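Local coordinates for protein glucose-1-phosphate thymidylyltransferase (Bacillus anthracis, PDB 4ECM) that catalyses the transfer of a thymidylyl group from dTTP to glucose 1-phosphate, forming dTDP-glucose and pyrophosphate in the dTDP-L-rhamnose pathway, at residues 108-114 against 216-222; 114-118 against 202-207; 26-32 against 72-78. All coordinates share one frame; numbering follows the deposited sequence.

Contact 1. Residues 108-114 against 216-222. With DAU (2'deoxy-thymidine-5'-diphospho-alpha-D-glucose), chain B.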
loop_
_atom_site.group_PDB
_atom_site.type_symbol
_atom_site.label_atom_id
_atom_site.label_comp_id
_atom_site.label_asym_id
_atom_site.label_seq_id
_atom_site.Cartn_x
_atom_site.Cartn_y
_atom_site.Cartn_z
ATOM N N GLY A 108 21.946 6.710 1.327
ATOM C CA GLY A 108 23.211 7.425 1.445
ATOM C C GLY A 108 24.179 6.894 2.482
ATOM O O GLY A 108 25.208 7.511 2.743
ATOM N N GLY A 109 23.865 5.754 3.084
ATOM C CA GLY A 109 24.789 5.131 4.018
ATOM C C GLY A 109 24.293 4.908 5.427
ATOM O O GLY A 109 23.403 5.606 5.927
ATOM N N ILE A 110 24.904 3.915 6.062
ATOM C CA ILE A 110 24.608 3.550 7.426
ATOM C C ILE A 110 24.791 4.741 8.372
ATOM O O ILE A 110 23.938 4.981 9.219
ATOM C CB ILE A 110 25.514 2.395 7.876
ATOM C CG1 ILE A 110 25.111 1.105 7.150
ATOM C CG2 ILE A 110 25.429 2.185 9.408
ATOM C CD1 ILE A 110 26.148 0.027 7.242
ATOM N N ALA A 111 25.892 5.471 8.200
ATOM C CA ALA A 111 26.238 6.595 9.041
ATOM C C ALA A 111 25.220 7.721 8.866
ATOM O O ALA A 111 24.843 8.369 9.829
ATOM C CB ALA A 111 27.664 7.074 8.727
ATOM N N GLN A 112 24.759 7.912 7.639
ATOM C CA GLN A 112 23.729 8.908 7.332
ATOM C C GLN A 112 22.396 8.550 8.044
ATOM O O GLN A 112 21.721 9.405 8.625
ATOM C CB GLN A 112 23.485 8.930 5.820
ATOM C CG GLN A 112 22.529 10.032 5.356
ATOM C CD GLN A 112 22.205 9.935 3.864
ATOM O OE1 GLN A 112 21.616 8.953 3.401
ATOM N NE2 GLN A 112 22.543 10.986 3.119
ATOM N N ALA A 113 22.020 7.274 7.957
ATOM C CA ALA A 113 20.800 6.783 8.589
ATOM C C ALA A 113 20.879 7.008 10.096
ATOM O O ALA A 113 19.946 7.503 10.720
ATOM C CB ALA A 113 20.591 5.299 8.263
ATOM N N LEU A 114 22.022 6.693 10.679
ATOM C CA LEU A 114 22.197 6.866 12.124
ATOM C C LEU A 114 22.070 8.329 12.516
ATOM O O LEU A 114 21.543 8.640 13.583
ATOM C CB LEU A 114 23.548 6.315 12.569
ATOM C CG LEU A 114 23.916 6.473 14.039
ATOM C CD1 LEU A 114 22.922 5.772 14.925
ATOM C CD2 LEU A 114 25.318 5.916 14.274
ATOM N N GLU A 216 29.051 6.971 0.063
ATOM C CA GLU A 216 28.420 6.748 1.368
ATOM C C GLU A 216 29.239 7.251 2.561
ATOM O O GLU A 216 30.478 7.353 2.520
ATOM C CB GLU A 216 28.100 5.253 1.581
ATOM C CG GLU A 216 27.132 4.630 0.543
ATOM C CD GLU A 216 26.779 3.165 0.851
ATOM O OE1 GLU A 216 27.033 2.717 1.995
ATOM O OE2 GLU A 216 26.243 2.468 -0.046
ATOM N N LEU A 217 28.505 7.580 3.620
ATOM C CA LEU A 217 29.077 7.984 4.897
ATOM C C LEU A 217 29.356 6.649 5.556
ATOM O O LEU A 217 28.402 5.869 5.786
ATOM C CB LEU A 217 28.057 8.828 5.692
ATOM C CG LEU A 217 27.811 10.288 5.238
ATOM C CD1 LEU A 217 27.622 10.433 3.724
ATOM C CD2 LEU A 217 26.635 10.914 6.001
ATOM N N GLU A 218 30.630 6.351 5.842
ATOM C CA GLU A 218 31.007 5.004 6.355
ATOM C C GLU A 218 31.030 4.816 7.874
ATOM O O GLU A 218 31.675 5.572 8.592
ATOM C CB GLU A 218 32.362 4.587 5.793
ATOM C CG GLU A 218 32.444 4.496 4.265
ATOM C CD GLU A 218 31.687 3.320 3.670
ATOM O OE1 GLU A 218 31.101 2.511 4.429
ATOM O OE2 GLU A 218 31.684 3.196 2.426
ATOM N N ILE A 219 30.358 3.767 8.353
ATOM C CA ILE A 219 30.331 3.464 9.783
ATOM C C ILE A 219 31.751 3.135 10.275
ATOM O O ILE A 219 32.097 3.421 11.432
ATOM C CB ILE A 219 29.340 2.307 10.147
ATOM C CG1 ILE A 219 28.960 2.368 11.625
ATOM C CG2 ILE A 219 29.919 0.959 9.818
ATOM C CD1 ILE A 219 28.169 3.649 12.018
ATOM N N THR A 220 32.575 2.557 9.404
ATOM C CA THR A 220 33.968 2.251 9.770
ATOM C C THR A 220 34.735 3.546 10.163
ATOM O O THR A 220 35.530 3.541 11.111
ATOM C CB THR A 220 34.685 1.469 8.660
ATOM O OG1 THR A 220 34.152 0.136 8.605
ATOM C CG2 THR A 220 36.192 1.399 8.922
ATOM N N ASP A 221 34.467 4.651 9.469
ATOM C CA ASP A 221 35.112 5.937 9.815
ATOM C C ASP A 221 34.764 6.368 11.240
ATOM O O ASP A 221 35.620 6.880 11.978
ATOM C CB ASP A 221 34.717 7.025 8.825
ATOM C CG ASP A 221 35.182 6.722 7.416
ATOM O OD1 ASP A 221 36.159 5.946 7.253
ATOM O OD2 ASP A 221 34.577 7.260 6.467
ATOM N N ILE A 222 33.512 6.158 11.622
ATOM C CA ILE A 222 33.052 6.473 12.968
ATOM C C ILE A 222 33.769 5.594 13.987
ATOM O O ILE A 222 34.251 6.074 15.019
ATOM C CB ILE A 222 31.539 6.252 13.101
ATOM C CG1 ILE A 222 30.778 7.322 12.329
ATOM C CG2 ILE A 222 31.108 6.255 14.575
ATOM C CD1 ILE A 222 29.271 7.021 12.219
HETATM O O6 DAU B . 26.983 -6.773 7.848
HETATM C C6 DAU B . 28.131 -6.224 8.499
HETATM C C5 DAU B . 28.743 -5.137 7.627
HETATM O O5 DAU B . 27.722 -4.179 7.362
HETATM C C4 DAU B . 29.948 -4.475 8.306
HETATM O O4 DAU B . 31.001 -5.412 8.492
HETATM C C3 DAU B . 30.485 -3.294 7.503
HETATM O O3 DAU B . 31.531 -2.652 8.264
HETATM C C2 DAU B . 29.325 -2.328 7.233
HETATM O O2 DAU B . 29.744 -1.242 6.386
HETATM C C1 DAU B . 28.147 -3.049 6.591
HETATM O O1 DAU B . 28.518 -3.469 5.282
HETATM P P2 DAU B . 27.396 -3.756 4.157
HETATM O O3P DAU B . 26.715 -5.080 4.406
HETATM O O4P DAU B . 28.034 -3.455 2.830
HETATM O OPP DAU B . 26.291 -2.622 4.486
HETATM P P DAU B . 24.925 -2.488 3.646
HETATM O O1P DAU B . 24.492 -3.858 3.183
HETATM O O2P DAU B . 25.093 -1.378 2.673
HETATM O "O5'" DAU B . 23.869 -2.029 4.775
HETATM C "C5'" DAU B . 23.465 -2.957 5.762
HETATM C "C4'" DAU B . 22.186 -2.566 6.502
HETATM O "O4'" DAU B . 22.114 -1.186 6.854
HETATM C "C3'" DAU B . 20.927 -2.917 5.740
HETATM O "O3'" DAU B . 20.150 -3.718 6.635
HETATM C "C2'" DAU B . 20.237 -1.605 5.453
HETATM C "C1'" DAU B . 20.902 -0.618 6.401
HETATM N N11 DAU B . 21.330 0.660 5.808
HETATM C C61 DAU B . 22.245 0.622 4.725
HETATM C C51 DAU B . 22.426 1.725 3.916
HETATM C C5A DAU B . 23.485 1.705 2.833
HETATM C C21 DAU B . 20.462 1.764 5.905
HETATM O O21 DAU B . 19.544 1.766 6.883
HETATM N N31 DAU B . 20.614 2.866 5.130
HETATM C C41 DAU B . 21.546 2.898 4.142
HETATM O O41 DAU B . 21.671 3.998 3.365
HETATM O O HOH W 1 26.942 2.561 4.425
#

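Contact 2. Residues 114-118 against 202-207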
loop_
_atom_site.group_PDB
_atom_site.type_symbol
_atom_site.label_atom_id
_atom_site.label_comp_id
_atom_site.label_asym_id
_atom_site.label_seq_id
_atom_site.Cartn_x
_atom_site.Cartn_y
_atom_site.Cartn_z
ATOM N N LEU A 114 22.022 6.693 10.679
ATOM C CA LEU A 114 22.197 6.866 12.124
ATOM C C LEU A 114 22.070 8.329 12.516
ATOM O O LEU A 114 21.543 8.640 13.583
ATOM C CB LEU A 114 23.548 6.315 12.569
ATOM C CG LEU A 114 23.916 6.473 14.039
ATOM C CD1 LEU A 114 22.922 5.772 14.925
ATOM C CD2 LEU A 114 25.318 5.916 14.274
ATOM N N GLY A 115 22.521 9.220 11.640
ATOM C CA GLY A 115 22.471 10.672 11.905
ATOM C C GLY A 115 21.072 11.206 12.159
ATOM O O GLY A 115 20.907 12.172 12.885
ATOM N N LEU A 116 20.060 10.573 11.556
ATOM C CA LEU A 116 18.644 10.978 11.725
ATOM C C LEU A 116 18.114 10.717 13.155
ATOM O O LEU A 116 17.049 11.221 13.546
ATOM C CB LEU A 116 17.760 10.194 10.743
ATOM C CG LEU A 116 18.150 10.252 9.264
ATOM C CD1 LEU A 116 17.362 9.227 8.457
ATOM C CD2 LEU A 116 17.991 11.671 8.687
ATOM N N CYS A 117 18.858 9.930 13.928
ATOM C CA CYS A 117 18.440 9.559 15.277
ATOM C C CYS A 117 19.003 10.468 16.367
ATOM O O CYS A 117 18.828 10.197 17.542
ATOM C CB CYS A 117 18.896 8.124 15.559
ATOM S SG CYS A 117 18.460 6.929 14.313
ATOM N N GLU A 118 19.679 11.544 15.988
ATOM C CA GLU A 118 20.301 12.440 16.974
ATOM C C GLU A 118 19.348 12.917 18.089
ATOM O O GLU A 118 19.610 12.706 19.281
ATOM C CB GLU A 118 20.939 13.659 16.268
ATOM C CG GLU A 118 21.630 14.637 17.262
ATOM C CD GLU A 118 22.416 15.767 16.580
ATOM O OE1 GLU A 118 22.497 15.817 15.334
ATOM O OE2 GLU A 118 22.976 16.603 17.316
ATOM N N VAL A 202 28.680 10.327 19.058
ATOM C CA VAL A 202 28.751 9.892 17.675
ATOM C C VAL A 202 28.114 10.908 16.714
ATOM O O VAL A 202 28.600 11.104 15.587
ATOM C CB VAL A 202 28.119 8.496 17.488
ATOM C CG1 VAL A 202 26.637 8.509 17.865
ATOM C CG2 VAL A 202 28.316 7.985 16.045
ATOM N N PHE A 203 27.059 11.583 17.164
ATOM C CA PHE A 203 26.339 12.528 16.305
ATOM C C PHE A 203 27.148 13.757 15.926
ATOM O O PHE A 203 27.076 14.212 14.777
ATOM C CB PHE A 203 24.983 12.918 16.920
ATOM C CG PHE A 203 24.109 11.737 17.198
ATOM C CD1 PHE A 203 23.609 10.974 16.152
ATOM C CD2 PHE A 203 23.816 11.364 18.493
ATOM C CE1 PHE A 203 22.832 9.852 16.400
ATOM C CE2 PHE A 203 23.033 10.254 18.744
ATOM C CZ PHE A 203 22.541 9.495 17.689
ATOM N N SER A 204 27.910 14.292 16.874
ATOM C CA SER A 204 28.756 15.448 16.590
ATOM C C SER A 204 29.821 15.079 15.544
ATOM O O SER A 204 30.195 15.904 14.712
ATOM C CB SER A 204 29.415 15.954 17.864
ATOM O OG SER A 204 30.197 14.919 18.427
ATOM N N TYR A 205 30.299 13.841 15.577
ATOM C CA TYR A 205 31.264 13.411 14.581
ATOM C C TYR A 205 30.603 13.103 13.234
ATOM O O TYR A 205 31.206 13.364 12.186
ATOM C CB TYR A 205 32.094 12.203 15.022
ATOM C CG TYR A 205 33.127 11.859 13.960
ATOM C CD1 TYR A 205 34.310 12.597 13.849
ATOM C CD2 TYR A 205 32.901 10.841 13.034
ATOM C CE1 TYR A 205 35.258 12.308 12.856
ATOM C CE2 TYR A 205 33.841 10.542 12.038
ATOM C CZ TYR A 205 35.015 11.279 11.956
ATOM O OH TYR A 205 35.949 10.989 10.978
ATOM N N ILE A 206 29.390 12.540 13.236
ATOM C CA ILE A 206 28.712 12.252 11.964
ATOM C C ILE A 206 28.601 13.529 11.125
ATOM O O ILE A 206 28.587 13.459 9.899
ATOM C CB ILE A 206 27.309 11.626 12.134
ATOM C CG1 ILE A 206 27.411 10.198 12.661
ATOM C CG2 ILE A 206 26.562 11.581 10.783
ATOM C CD1 ILE A 206 26.082 9.532 12.827
ATOM N N LYS A 207 28.563 14.685 11.789
ATOM C CA LYS A 207 28.472 15.978 11.108
ATOM C C LYS A 207 29.702 16.353 10.260
ATOM O O LYS A 207 29.600 17.218 9.384
ATOM C CB LYS A 207 28.149 17.075 12.119
ATOM C CG LYS A 207 26.755 16.906 12.688
ATOM C CD LYS A 207 26.493 17.784 13.887
ATOM C CE LYS A 207 25.113 17.488 14.457
ATOM N NZ LYS A 207 24.831 18.261 15.691
#

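Contact 3. Residues 26-32 against 72-78. With DAU (2'deoxy-thymidine-5'-diphospho-alpha-D-glucose), chain B.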
loop_
_atom_site.group_PDB
_atom_site.type_symbol
_atom_site.label_atom_id
_atom_site.label_comp_id
_atom_site.label_asym_id
_atom_site.label_seq_id
_atom_site.Cartn_x
_atom_site.Cartn_y
_atom_site.Cartn_z
ATOM N N LYS A 26 18.978 3.594 24.488
ATOM C CA LYS A 26 18.028 3.560 23.383
ATOM C C LYS A 26 18.441 2.508 22.368
ATOM O O LYS A 26 19.607 2.124 22.302
ATOM C CB LYS A 26 17.995 4.922 22.679
ATOM C CG LYS A 26 17.599 6.140 23.561
ATOM C CD LYS A 26 16.126 6.185 23.874
ATOM C CE LYS A 26 15.782 7.337 24.850
ATOM N NZ LYS A 26 16.199 8.693 24.394
ATOM N N GLY A 27 17.479 2.081 21.554
ATOM C CA GLY A 27 17.707 1.126 20.474
ATOM C C GLY A 27 17.458 1.755 19.098
ATOM O O GLY A 27 16.557 2.579 18.935
ATOM N N ILE A 28 18.263 1.362 18.115
ATOM C CA ILE A 28 18.148 1.849 16.748
ATOM C C ILE A 28 18.264 0.681 15.778
ATOM O O ILE A 28 19.210 -0.090 15.853
ATOM C CB ILE A 28 19.250 2.867 16.436
ATOM C CG1 ILE A 28 19.127 4.085 17.379
ATOM C CG2 ILE A 28 19.178 3.305 14.980
ATOM C CD1 ILE A 28 20.289 5.053 17.310
ATOM N N ILE A 29 17.278 0.517 14.898
ATOM C CA ILE A 29 17.346 -0.526 13.872
ATOM C C ILE A 29 17.375 0.199 12.534
ATOM O O ILE A 29 16.457 0.958 12.214
ATOM C CB ILE A 29 16.150 -1.504 13.882
ATOM C CG1 ILE A 29 15.988 -2.167 15.244
ATOM C CG2 ILE A 29 16.349 -2.599 12.800
ATOM C CD1 ILE A 29 14.767 -3.078 15.346
ATOM N N LEU A 30 18.439 -0.015 11.772
ATOM C CA LEU A 30 18.607 0.617 10.474
ATOM C C LEU A 30 18.081 -0.357 9.443
ATOM O O LEU A 30 18.680 -1.412 9.202
ATOM C CB LEU A 30 20.080 0.989 10.236
ATOM C CG LEU A 30 20.646 1.975 11.266
ATOM C CD1 LEU A 30 22.062 2.398 10.887
ATOM C CD2 LEU A 30 19.735 3.229 11.428
ATOM N N ALA A 31 16.946 -0.011 8.844
ATOM C CA ALA A 31 16.281 -0.904 7.913
ATOM C C ALA A 31 16.063 -0.281 6.549
ATOM O O ALA A 31 15.116 -0.626 5.854
ATOM C CB ALA A 31 14.948 -1.382 8.515
ATOM N N GLY A 32 16.967 0.612 6.151
ATOM C CA GLY A 32 16.882 1.282 4.855
ATOM C C GLY A 32 17.582 0.511 3.753
ATOM O O GLY A 32 17.612 -0.719 3.755
ATOM N N ASP A 72 12.796 1.601 24.049
ATOM C CA ASP A 72 12.641 2.833 23.263
ATOM C C ASP A 72 13.489 2.621 22.019
ATOM O O ASP A 72 14.713 2.720 22.066
ATOM C CB ASP A 72 13.125 4.070 24.036
ATOM C CG ASP A 72 12.269 4.383 25.261
ATOM O OD1 ASP A 72 11.038 4.204 25.214
ATOM O OD2 ASP A 72 12.836 4.826 26.278
ATOM N N ILE A 73 12.833 2.344 20.899
ATOM C CA ILE A 73 13.534 1.981 19.673
ATOM C C ILE A 73 13.127 2.829 18.481
ATOM O O ILE A 73 11.931 3.020 18.217
ATOM C CB ILE A 73 13.219 0.517 19.310
ATOM C CG1 ILE A 73 13.596 -0.417 20.470
ATOM C CG2 ILE A 73 13.945 0.120 18.014
ATOM C CD1 ILE A 73 13.060 -1.824 20.365
ATOM N N MET A 74 14.125 3.325 17.757
ATOM C CA MET A 74 13.870 4.073 16.550
ATOM C C MET A 74 14.141 3.184 15.337
ATOM O O MET A 74 15.140 2.463 15.287
ATOM C CB MET A 74 14.719 5.352 16.492
ATOM C CG MET A 74 14.619 6.074 15.143
ATOM S SD MET A 74 14.988 7.844 15.214
ATOM C CE MET A 74 13.524 8.402 16.084
ATOM N N ILE A 75 13.247 3.254 14.363
ATOM C CA ILE A 75 13.333 2.471 13.136
ATOM C C ILE A 75 13.531 3.430 11.970
ATOM O O ILE A 75 12.730 4.356 11.779
ATOM C CB ILE A 75 12.031 1.705 12.899
ATOM C CG1 ILE A 75 11.682 0.794 14.100
ATOM C CG2 ILE A 75 12.073 0.923 11.560
ATOM C CD1 ILE A 75 12.559 -0.350 14.313
ATOM N N ILE A 76 14.588 3.209 11.193
ATOM C CA ILE A 76 14.879 4.012 10.010
ATOM C C ILE A 76 14.665 3.180 8.742
ATOM O O ILE A 76 15.155 2.058 8.644
ATOM C CB ILE A 76 16.323 4.489 10.005
ATOM C CG1 ILE A 76 16.637 5.312 11.263
ATOM C CG2 ILE A 76 16.627 5.299 8.716
ATOM C CD1 ILE A 76 15.825 6.594 11.413
ATOM N N THR A 77 13.912 3.711 7.786
ATOM C CA THR A 77 13.730 3.026 6.505
ATOM C C THR A 77 13.388 4.040 5.426
ATOM O O THR A 77 13.296 5.235 5.701
ATOM C CB THR A 77 12.661 1.897 6.577
ATOM O OG1 THR A 77 12.789 1.037 5.430
ATOM C CG2 THR A 77 11.249 2.473 6.668
ATOM N N GLY A 78 13.239 3.564 4.194
ATOM C CA GLY A 78 12.900 4.436 3.054
ATOM C C GLY A 78 11.439 4.860 3.060
ATOM O O GLY A 78 10.596 4.227 3.683
HETATM O O6 DAU B . 26.983 -6.773 7.848
HETATM C C6 DAU B . 28.131 -6.224 8.499
HETATM C C5 DAU B . 28.743 -5.137 7.627
HETATM O O5 DAU B . 27.722 -4.179 7.362
HETATM C C4 DAU B . 29.948 -4.475 8.306
HETATM O O4 DAU B . 31.001 -5.412 8.492
HETATM C C3 DAU B . 30.485 -3.294 7.503
HETATM O O3 DAU B . 31.531 -2.652 8.264
HETATM C C2 DAU B . 29.325 -2.328 7.233
HETATM O O2 DAU B . 29.744 -1.242 6.386
HETATM C C1 DAU B . 28.147 -3.049 6.591
HETATM O O1 DAU B . 28.518 -3.469 5.282
HETATM P P2 DAU B . 27.396 -3.756 4.157
HETATM O O3P DAU B . 26.715 -5.080 4.406
HETATM O O4P DAU B . 28.034 -3.455 2.830
HETATM O OPP DAU B . 26.291 -2.622 4.486
HETATM P P DAU B . 24.925 -2.488 3.646
HETATM O O1P DAU B . 24.492 -3.858 3.183
HETATM O O2P DAU B . 25.093 -1.378 2.673
HETATM O "O5'" DAU B . 23.869 -2.029 4.775
HETATM C "C5'" DAU B . 23.465 -2.957 5.762
HETATM C "C4'" DAU B . 22.186 -2.566 6.502
HETATM O "O4'" DAU B . 22.114 -1.186 6.854
HETATM C "C3'" DAU B . 20.927 -2.917 5.740
HETATM O "O3'" DAU B . 20.150 -3.718 6.635
HETATM C "C2'" DAU B . 20.237 -1.605 5.453
HETATM C "C1'" DAU B . 20.902 -0.618 6.401
HETATM N N11 DAU B . 21.330 0.660 5.808
HETATM C C61 DAU B . 22.245 0.622 4.725
HETATM C C51 DAU B . 22.426 1.725 3.916
HETATM C C5A DAU B . 23.485 1.705 2.833
HETATM C C21 DAU B . 20.462 1.764 5.905
HETATM O O21 DAU B . 19.544 1.766 6.883
HETATM N N31 DAU B . 20.614 2.866 5.130
HETATM C C41 DAU B . 21.546 2.898 4.142
HETATM O O41 DAU B . 21.671 3.998 3.365
#

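Contact 1. Residues 108-114 against 216-222
Ile110 and Ile219 meet through branches that their first torsions select. In Ile110 (chi1 -70°) the methyl CG2 stands anti to the backbone N and faces Ile219, while CG1 lies beside that N and heads for the ligand. In Ile219 it is CG1 that is anti to N (chi1 -159°), which swings CG1 and CD1 toward Ile110 CG2. The two side chains cross obliquely, with Ile110 CG2 4.0 Å from Ile219 CB. The other branch of Ile110 ends at CD1, 3.7 Å from DAU C1, where the glucose joins the diphosphate, so one side chain touches both helix 219-228 and the bound dTDP-glucose.

Deeper in the interface, Ala111 CB sits tightly against the opposing loop, 3.3 Å from Leu217 O, and also receives Ile222 CD1. Leu217 drapes CD2 over Gln112 CB at 3.7 Å, and farther along the helix Leu114 CD2 reaches Ile219 CD1. The backbones are joined by one weak bond, Leu217 N to Gly108 O at 3.4 Å.

This is the nucleotide-binding face of the nucleotidyltransferase fold, where a glycine loop turns into helix 110-115. Gly109 is the N-cap, with a phi of 121° suited to glycine. Its carbonyl accepts Ala113 N at 3.0 Å, while its own N-H goes to the thymine oxygen DAU O41 at 2.8 Å. Gln104 is the second shell: its NE2 binds Gly109 O and Gln112 OE1, and its OE1 binds the ligand. Across the loop, the poorly ordered Glu216 extends its carboxylate beside the thymine methyl, with OE1 3.8 Å from DAU C5A.

Contact 2. Residues 114-118 against 202-207
Phe203 lies against Glu118, whose CA is 3.6 Å from the ring centroid and only 7° off the ring normal, a CH-pi contact over one face. Glu118 CB and CG continue across the ring toward Phe203 CB, the two side chains sliding past each other in opposite directions. With CG anti to the backbone N (chi1 -179°) and an extended chain beyond, the carboxylate ends parallel to the ring and next to Lys207. There Lys207 NZ forms a salt bridge at 3.0 Å with Glu118 OE2, which meets it with its syn lone pair, on the side of the other carboxylate oxygen.

The other face of the ring rests on Val202 CG1, and at its edge, in plane, Leu114 O stands 3.3 Å from Phe203 CE1. Beneath, Ile206 CD1 packs on Leu114 CG at 3.9 Å and on the backbone of Gly115, while Leu114 and Val202 meet tip to tip.

Farther out, the type I turn Gly115-Glu118, entered from helix 110-115, presents Glu118 to helix 202-206. Leu114 O accepts the N-H of Cys117 and so is held in place at the ring edge, and Met126 of strand 125-130 supports Phe203. The aromatic ring is thus held on two faces by carbon, whereas the ion pair, on the outer side and with an exposed, poorly ordered lysine, is likely the more yielding element.

Contact 3. Residues 26-32 against 72-78
Gly27 and Ile29 join strand 72-77 through a parallel ladder of backbone hydrogen bonds. Each gives its N-H to one residue and its carbonyl to a residue two places on: Gly27 N bonds Asp72 O at 2.9 Å and Gly27 O receives Met74 N, then Ile29 N bonds Met74 O and Ile29 O receives Ile76 N at 3.1 Å. Ala31 N closes the ladder on Ile76 O at 2.7 Å. The strand axes are inclined by 19°, and CA-H...O contacts such as Ile73 CA to Gly27 O, 3.2 Å, fill the intervals.

One side-chain bond is added beyond the last rung. Thr77 OG1 donates to Ala31 O at 2.9 Å, approaching from above the carbonyl plane, 53° out of it.

Apolar contacts occupy both faces of the sheet. On one, Ile75 turns its chain at chi2 (-69°) to bring CD1 within 3.7 Å of Ile29 CD1, the two side by side and pointing the same way; Ile29 packs on helix 57-67, Ile75 on Phe99 and Tyr101 of strand 98-103. Helix 57-67 connects the two strands, making this a beta-alpha-beta crossover of the Rossmann-like sheet. On the other, Leu30 CD2 runs alongside Ile76 CG1 at 3.7 Å, facing helix 110-115.

Polar contacts with ligand start at Gly32, whose N-H binds the thymine oxygen DAU O21 at 2.9 Å, and which also touches pyrophosphate. The ladder takes the N-H groups of Gly27, Ile29 and Ala31, while Ile28 and Leu30 bond to strand 125-130; Ala31 O is taken by the Thr77 hydroxyl, and the N-H of Gly32 serves base recognition.

Overall arrangement
Contact 3 closes first along the chain, and contact 2 is nested inside the loop closed by contact 1. All three lie in one nucleotidyltransferase domain and illustrate how a central sheet and its covering helices share a nucleotide-sugar site. Contacts 1 and 2, with centres about 9 Å apart, both use helix 110-115 and share Leu114; their partner helices, 219-228 and 202-206, are consecutive and pack through Ile222 and Val202. The centre of contact 3 lies about 14 Å from that of contact 1 and about 13 Å from that of contact 2, on the sheet beneath that helix, where Ile28 meets Leu114 and Met74 meets Cys117. Contacts 1 and 3 hold thymine from two segments, while contact 2 lies farther out.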